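Local coordinates for uncharacterized protein (Streptococcus mutans, PDB 3L9A) that is of unknown function but is the C-terminal domain of a phage-associated CHAP (peptidase C51) domain protein that probably hydrolyses peptidoglycan, at residues A[25-31]-A[42-46]; A[21-26]-A[81-85]. The contacts are given in a common frame with arbitrary orientation. Numbering follows the deposited sequence.

Contact 1: residues A[25-31]-A[42-46]; sequences HYAKGAV and FWVIA
An indole ring packed against a tight turn shows how one large side chain can meet a short loop. Residues 25-26 end a strand, Ala27 to Ala30 make a type II turn (Ala30 N to Ala27 O 3.3 Å) with Gly29 at phi 79°, and Val31 enters the next strand, antiparallel to 40-43. Val31 lies nearest Trp43, their CA atoms 5.8 Å apart, and Val44 N donates to Val31 O at 3.0 Å; Ile45 is the N-cap of helix 46-55. Trp43 contributes the largest area to the contact, with chi1 t and chi2 near 5°, packing its ring against the turn. Ala30 CB sits over the five-membered ring, 3.5 Å from its centroid, in a CH-pi contact. Ala27 CB meets Trp43 CH2 at 3.7 Å, and Tyr26 (chi1 m) brings CD1 to 3.9 Å from Trp43 CE3, its hydroxyl bonding to Glu83. Val31, chi1 t, places CG1 3.8 Å from Val44 CG2. Trp43 NE1, Val31 N and Val44 O bind a glycerol, probably from the crystallisation liquor, that may mark a pocket. Chemically, one backbone bond joins the segments, the indole packs against one side of the turn, and Thr15 hydrogen-bonds to Ala27 O and Ala30 N.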
loop_
_atom_site.group_PDB
_atom_site.type_symbol
_atom_site.label_atom_id
_atom_site.label_comp_id
_atom_site.label_asym_id
_atom_site.label_seq_id
_atom_site.Cartn_x
_atom_site.Cartn_y
_atom_site.Cartn_z
ATOM N N HIS A 25 -13.880 16.707 -16.704
ATOM C CA HIS A 25 -14.886 17.599 -16.147
ATOM C C HIS A 25 -15.394 17.097 -14.807
ATOM O O HIS A 25 -15.801 15.938 -14.681
ATOM C CB HIS A 25 -16.066 17.740 -17.112
ATOM C CG HIS A 25 -17.275 18.373 -16.505
ATOM N ND1 HIS A 25 -17.400 19.735 -16.338
ATOM C CD2 HIS A 25 -18.409 17.824 -16.009
ATOM C CE1 HIS A 25 -18.575 20.000 -15.792
ATOM N NE2 HIS A 25 -19.202 18.859 -15.572
ATOM N N TYR A 26 -15.404 17.996 -13.828
ATOM C CA TYR A 26 -16.014 17.724 -12.527
ATOM C C TYR A 26 -17.076 18.774 -12.223
ATOM O O TYR A 26 -16.797 19.978 -12.308
ATOM C CB TYR A 26 -14.965 17.725 -11.409
ATOM C CG TYR A 26 -13.903 16.661 -11.574
ATOM C CD1 TYR A 26 -14.235 15.311 -11.563
ATOM C CD2 TYR A 26 -12.569 17.004 -11.736
ATOM C CE1 TYR A 26 -13.267 14.325 -11.711
ATOM C CE2 TYR A 26 -11.588 16.027 -11.894
ATOM C CZ TYR A 26 -11.943 14.691 -11.880
ATOM O OH TYR A 26 -10.968 13.728 -12.026
ATOM N N ALA A 27 -18.277 18.333 -11.843
ATOM C CA ALA A 27 -19.270 19.255 -11.276
ATOM C C ALA A 27 -18.780 19.810 -9.943
ATOM O O ALA A 27 -17.915 19.217 -9.293
ATOM C CB ALA A 27 -20.608 18.549 -11.080
ATOM N N LYS A 28 -19.348 20.936 -9.526
ATOM C CA LYS A 28 -19.179 21.385 -8.151
ATOM C C LYS A 28 -19.704 20.306 -7.203
ATOM O O LYS A 28 -20.747 19.713 -7.456
ATOM C CB LYS A 28 -19.941 22.695 -7.935
ATOM C CG LYS A 28 -19.841 23.242 -6.520
ATOM C CD LYS A 28 -20.493 24.620 -6.381
ATOM C CE LYS A 28 -20.489 25.068 -4.926
ATOM N NZ LYS A 28 -20.994 26.457 -4.761
ATOM N N GLY A 29 -18.979 20.042 -6.118
ATOM C CA GLY A 29 -19.427 19.054 -5.144
ATOM C C GLY A 29 -19.170 17.616 -5.552
ATOM O O GLY A 29 -19.691 16.696 -4.925
ATOM N N ALA A 30 -18.383 17.410 -6.607
ATOM C CA ALA A 30 -18.008 16.065 -7.020
ATOM C C ALA A 30 -17.117 15.449 -5.943
ATOM O O ALA A 30 -16.119 16.046 -5.528
ATOM C CB ALA A 30 -17.267 16.109 -8.338
ATOM N N VAL A 31 -17.481 14.258 -5.481
ATOM C CA VAL A 31 -16.658 13.508 -4.538
ATOM C C VAL A 31 -15.678 12.663 -5.340
ATOM O O VAL A 31 -16.083 11.832 -6.163
ATOM C CB VAL A 31 -17.518 12.638 -3.595
ATOM C CG1 VAL A 31 -16.641 11.787 -2.690
ATOM C CG2 VAL A 31 -18.464 13.537 -2.782
ATOM N N PHE A 42 -10.881 9.163 -9.049
ATOM C CA PHE A 42 -12.030 9.239 -9.942
ATOM C C PHE A 42 -13.257 9.768 -9.225
ATOM O O PHE A 42 -13.337 9.752 -8.000
ATOM C CB PHE A 42 -12.293 7.898 -10.667
ATOM C CG PHE A 42 -12.982 6.842 -9.843
ATOM C CD1 PHE A 42 -14.297 6.486 -10.127
ATOM C CD2 PHE A 42 -12.297 6.141 -8.852
ATOM C CE1 PHE A 42 -14.936 5.481 -9.408
ATOM C CE2 PHE A 42 -12.935 5.137 -8.116
ATOM C CZ PHE A 42 -14.253 4.800 -8.400
ATOM N N TRP A 43 -14.201 10.267 -10.017
ATOM C CA TRP A 43 -15.444 10.827 -9.528
ATOM C C TRP A 43 -16.419 9.693 -9.239
ATOM O O TRP A 43 -16.858 8.993 -10.145
ATOM C CB TRP A 43 -15.974 11.776 -10.594
ATOM C CG TRP A 43 -17.227 12.535 -10.268
ATOM C CD1 TRP A 43 -17.926 12.550 -9.080
ATOM C CD2 TRP A 43 -17.915 13.427 -11.151
ATOM N NE1 TRP A 43 -19.016 13.394 -9.191
ATOM C CE2 TRP A 43 -19.030 13.939 -10.451
ATOM C CE3 TRP A 43 -17.696 13.833 -12.478
ATOM C CZ2 TRP A 43 -19.928 14.838 -11.040
ATOM C CZ3 TRP A 43 -18.587 14.715 -13.060
ATOM C CH2 TRP A 43 -19.687 15.208 -12.343
ATOM N N VAL A 44 -16.739 9.509 -7.960
ATOM C CA VAL A 44 -17.648 8.444 -7.549
ATOM C C VAL A 44 -19.089 8.921 -7.538
ATOM O O VAL A 44 -19.364 10.062 -7.195
ATOM C CB VAL A 44 -17.283 7.854 -6.146
ATOM C CG1 VAL A 44 -15.960 7.111 -6.213
ATOM C CG2 VAL A 44 -17.281 8.919 -5.036
ATOM N N ILE A 45 -20.007 8.035 -7.898
ATOM C CA ILE A 45 -21.422 8.301 -7.657
ATOM C C ILE A 45 -21.746 7.986 -6.192
ATOM O O ILE A 45 -20.969 7.306 -5.499
ATOM C CB ILE A 45 -22.354 7.525 -8.626
ATOM C CG1 ILE A 45 -22.249 6.006 -8.428
ATOM C CG2 ILE A 45 -22.089 7.940 -10.076
ATOM C CD1 ILE A 45 -23.396 5.217 -9.075
ATOM N N ALA A 46 -22.895 8.455 -5.716
ATOM C CA ALA A 46 -23.222 8.295 -4.295
ATOM C C ALA A 46 -23.157 6.845 -3.836
ATOM O O ALA A 46 -22.629 6.551 -2.755
ATOM C CB ALA A 46 -24.590 8.903 -3.974
#

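Contact 2: residues A[21-26]-A[81-85]; sequences FAGVHY and KFEGK
Side chains of a small hairpin pack over a face of a larger sheet near its outermost strand 81-83. Phe21 to Val24 form a type I' turn with Ala22 and Gly23 both at positive phi, closed by Phe21 N to Val24 O and Val24 N to Phe21 O, each 2.9 Å. Strand 24-26 crosses strand 81-83 at 58°, axes 7.8 Å apart, with CA atoms nearest at Ala22-Phe82 (6.5 Å) and Val24-Gly84 (5.8 Å). Phe82, chi1 near -80°, presents a ring face to the edge of Phe21, chi1 t: a T-shaped stack with centroids 5.2 Å apart and planes at 79°, flanked by Val75 of helix 68-78. The motif, a beta hairpin (strands 19-21 and 24-26) with this two-residue turn, packs over a five-stranded mixed sheet. Val24, chi1 t, directs CG1 to 3.4 Å from Gly84 N and CG2 to 3.5 Å from Phe82 O. Tyr26, chi1 m, reaches further, its OH donating to Glu83 O at 2.8 Å and passing 3.4 Å from Phe82 CB. One water donates to both Ala22 O (2.8 Å) and Phe82 O (2.7 Å). Glu83 turns away, pairing through OE2 with Lys81 NZ (3.0 Å) and through OE1 with Arg40.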
loop_
_atom_site.group_PDB
_atom_site.type_symbol
_atom_site.label_atom_id
_atom_site.label_comp_id
_atom_site.label_asym_id
_atom_site.label_seq_id
_atom_site.Cartn_x
_atom_site.Cartn_y
_atom_site.Cartn_z
ATOM N N PHE A 21 -10.152 19.416 -14.697
ATOM C CA PHE A 21 -8.798 19.210 -14.204
ATOM C C PHE A 21 -8.230 17.977 -14.889
ATOM O O PHE A 21 -8.909 16.956 -14.982
ATOM C CB PHE A 21 -8.751 19.041 -12.678
ATOM C CG PHE A 21 -7.354 18.826 -12.176
ATOM C CD1 PHE A 21 -6.492 19.911 -12.010
ATOM C CD2 PHE A 21 -6.865 17.538 -11.959
ATOM C CE1 PHE A 21 -5.176 19.710 -11.591
ATOM C CE2 PHE A 21 -5.564 17.336 -11.559
ATOM C CZ PHE A 21 -4.716 18.419 -11.368
ATOM N N ALA A 22 -7.000 18.083 -15.399
ATOM C CA ALA A 22 -6.349 16.963 -16.089
ATOM C C ALA A 22 -7.265 16.360 -17.169
ATOM O O ALA A 22 -7.349 15.136 -17.345
ATOM C CB ALA A 22 -5.872 15.897 -15.088
ATOM N N GLY A 23 -7.965 17.237 -17.884
ATOM C CA GLY A 23 -8.827 16.820 -18.974
ATOM C C GLY A 23 -10.178 16.258 -18.582
ATOM O O GLY A 23 -10.950 15.887 -19.464
ATOM N N VAL A 24 -10.468 16.199 -17.280
ATOM C CA VAL A 24 -11.704 15.603 -16.779
ATOM C C VAL A 24 -12.633 16.693 -16.241
ATOM O O VAL A 24 -12.221 17.509 -15.422
ATOM C CB VAL A 24 -11.415 14.602 -15.647
ATOM C CG1 VAL A 24 -12.713 13.992 -15.148
ATOM C CG2 VAL A 24 -10.425 13.521 -16.116
ATOM N N HIS A 25 -13.880 16.707 -16.704
ATOM C CA HIS A 25 -14.886 17.599 -16.147
ATOM C C HIS A 25 -15.394 17.097 -14.807
ATOM O O HIS A 25 -15.801 15.938 -14.681
ATOM C CB HIS A 25 -16.066 17.740 -17.112
ATOM C CG HIS A 25 -17.275 18.373 -16.505
ATOM N ND1 HIS A 25 -17.400 19.735 -16.338
ATOM C CD2 HIS A 25 -18.409 17.824 -16.009
ATOM C CE1 HIS A 25 -18.575 20.000 -15.792
ATOM N NE2 HIS A 25 -19.202 18.859 -15.572
ATOM N N TYR A 26 -15.404 17.996 -13.828
ATOM C CA TYR A 26 -16.014 17.724 -12.527
ATOM C C TYR A 26 -17.076 18.774 -12.223
ATOM O O TYR A 26 -16.797 19.978 -12.308
ATOM C CB TYR A 26 -14.965 17.725 -11.409
ATOM C CG TYR A 26 -13.903 16.661 -11.574
ATOM C CD1 TYR A 26 -14.235 15.311 -11.563
ATOM C CD2 TYR A 26 -12.569 17.004 -11.736
ATOM C CE1 TYR A 26 -13.267 14.325 -11.711
ATOM C CE2 TYR A 26 -11.588 16.027 -11.894
ATOM C CZ TYR A 26 -11.943 14.691 -11.880
ATOM O OH TYR A 26 -10.968 13.728 -12.026
ATOM N N LYS A 81 -3.294 9.739 -11.525
ATOM C CA LYS A 81 -4.036 9.999 -12.751
ATOM C C LYS A 81 -5.512 10.193 -12.408
ATOM O O LYS A 81 -6.160 9.296 -11.873
ATOM C CB LYS A 81 -3.883 8.821 -13.721
ATOM C CG LYS A 81 -4.667 9.027 -15.022
ATOM C CD LYS A 81 -4.883 7.721 -15.775
ATOM C CE LYS A 81 -6.031 7.834 -16.774
ATOM N NZ LYS A 81 -6.773 6.545 -16.914
ATOM N N PHE A 82 -6.030 11.374 -12.723
ATOM C CA PHE A 82 -7.431 11.717 -12.476
ATOM C C PHE A 82 -8.339 11.240 -13.602
ATOM O O PHE A 82 -7.984 11.325 -14.788
ATOM C CB PHE A 82 -7.568 13.229 -12.264
ATOM C CG PHE A 82 -7.200 13.668 -10.875
ATOM C CD1 PHE A 82 -8.192 13.917 -9.934
ATOM C CD2 PHE A 82 -5.870 13.792 -10.490
ATOM C CE1 PHE A 82 -7.861 14.295 -8.638
ATOM C CE2 PHE A 82 -5.539 14.164 -9.189
ATOM C CZ PHE A 82 -6.538 14.413 -8.265
ATOM N N GLU A 83 -9.509 10.736 -13.212
ATOM C CA GLU A 83 -10.504 10.214 -14.132
ATOM C C GLU A 83 -11.890 10.738 -13.767
ATOM O O GLU A 83 -12.117 11.232 -12.657
ATOM C CB GLU A 83 -10.557 8.684 -14.070
ATOM C CG GLU A 83 -9.240 7.997 -14.353
ATOM C CD GLU A 83 -9.302 6.493 -14.147
ATOM O OE1 GLU A 83 -10.333 5.983 -13.673
ATOM O OE2 GLU A 83 -8.306 5.827 -14.477
ATOM N N GLY A 84 -12.833 10.590 -14.691
ATOM C CA GLY A 84 -14.240 10.896 -14.413
ATOM C C GLY A 84 -14.956 9.698 -13.827
ATOM O O GLY A 84 -14.335 8.821 -13.219
ATOM N N LYS A 85 -16.271 9.659 -14.006
ATOM C CA LYS A 85 -17.078 8.544 -13.513
ATOM C C LYS A 85 -16.823 7.293 -14.326
ATOM O O LYS A 85 -16.436 7.364 -15.497
ATOM C CB LYS A 85 -18.564 8.886 -13.573
ATOM C CG LYS A 85 -18.975 10.033 -12.674
ATOM C CD LYS A 85 -20.460 10.333 -12.799
ATOM C CE LYS A 85 -20.857 11.445 -11.854
ATOM N NZ LYS A 85 -22.261 11.912 -12.016
HETATM O O HOH W 1 -6.245 12.815 -16.289
#

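Overall arrangement
Contacts 1 and 2 lie with centres about 9 Å apart and are nested along the chain: 21-26 runs into 25-31, 42-46 follows closely, and 81-85 closes the larger loop only after helices 46-55 and 68-78. Both start from strand 24-26, sharing His25 and Tyr26, and both reach the same mixed sheet through its neighbouring strands 40-43 and 81-83. The two also touch directly, as where Trp43 CE2 lies 3.4 Å from Lys85 CE and Phe42 CB lies 3.4 Å from Gly84 O. The second strand of the small hairpin and the turn after it thus meet both sheet strands, so that segments far apart in sequence lie together in the C-terminal domain.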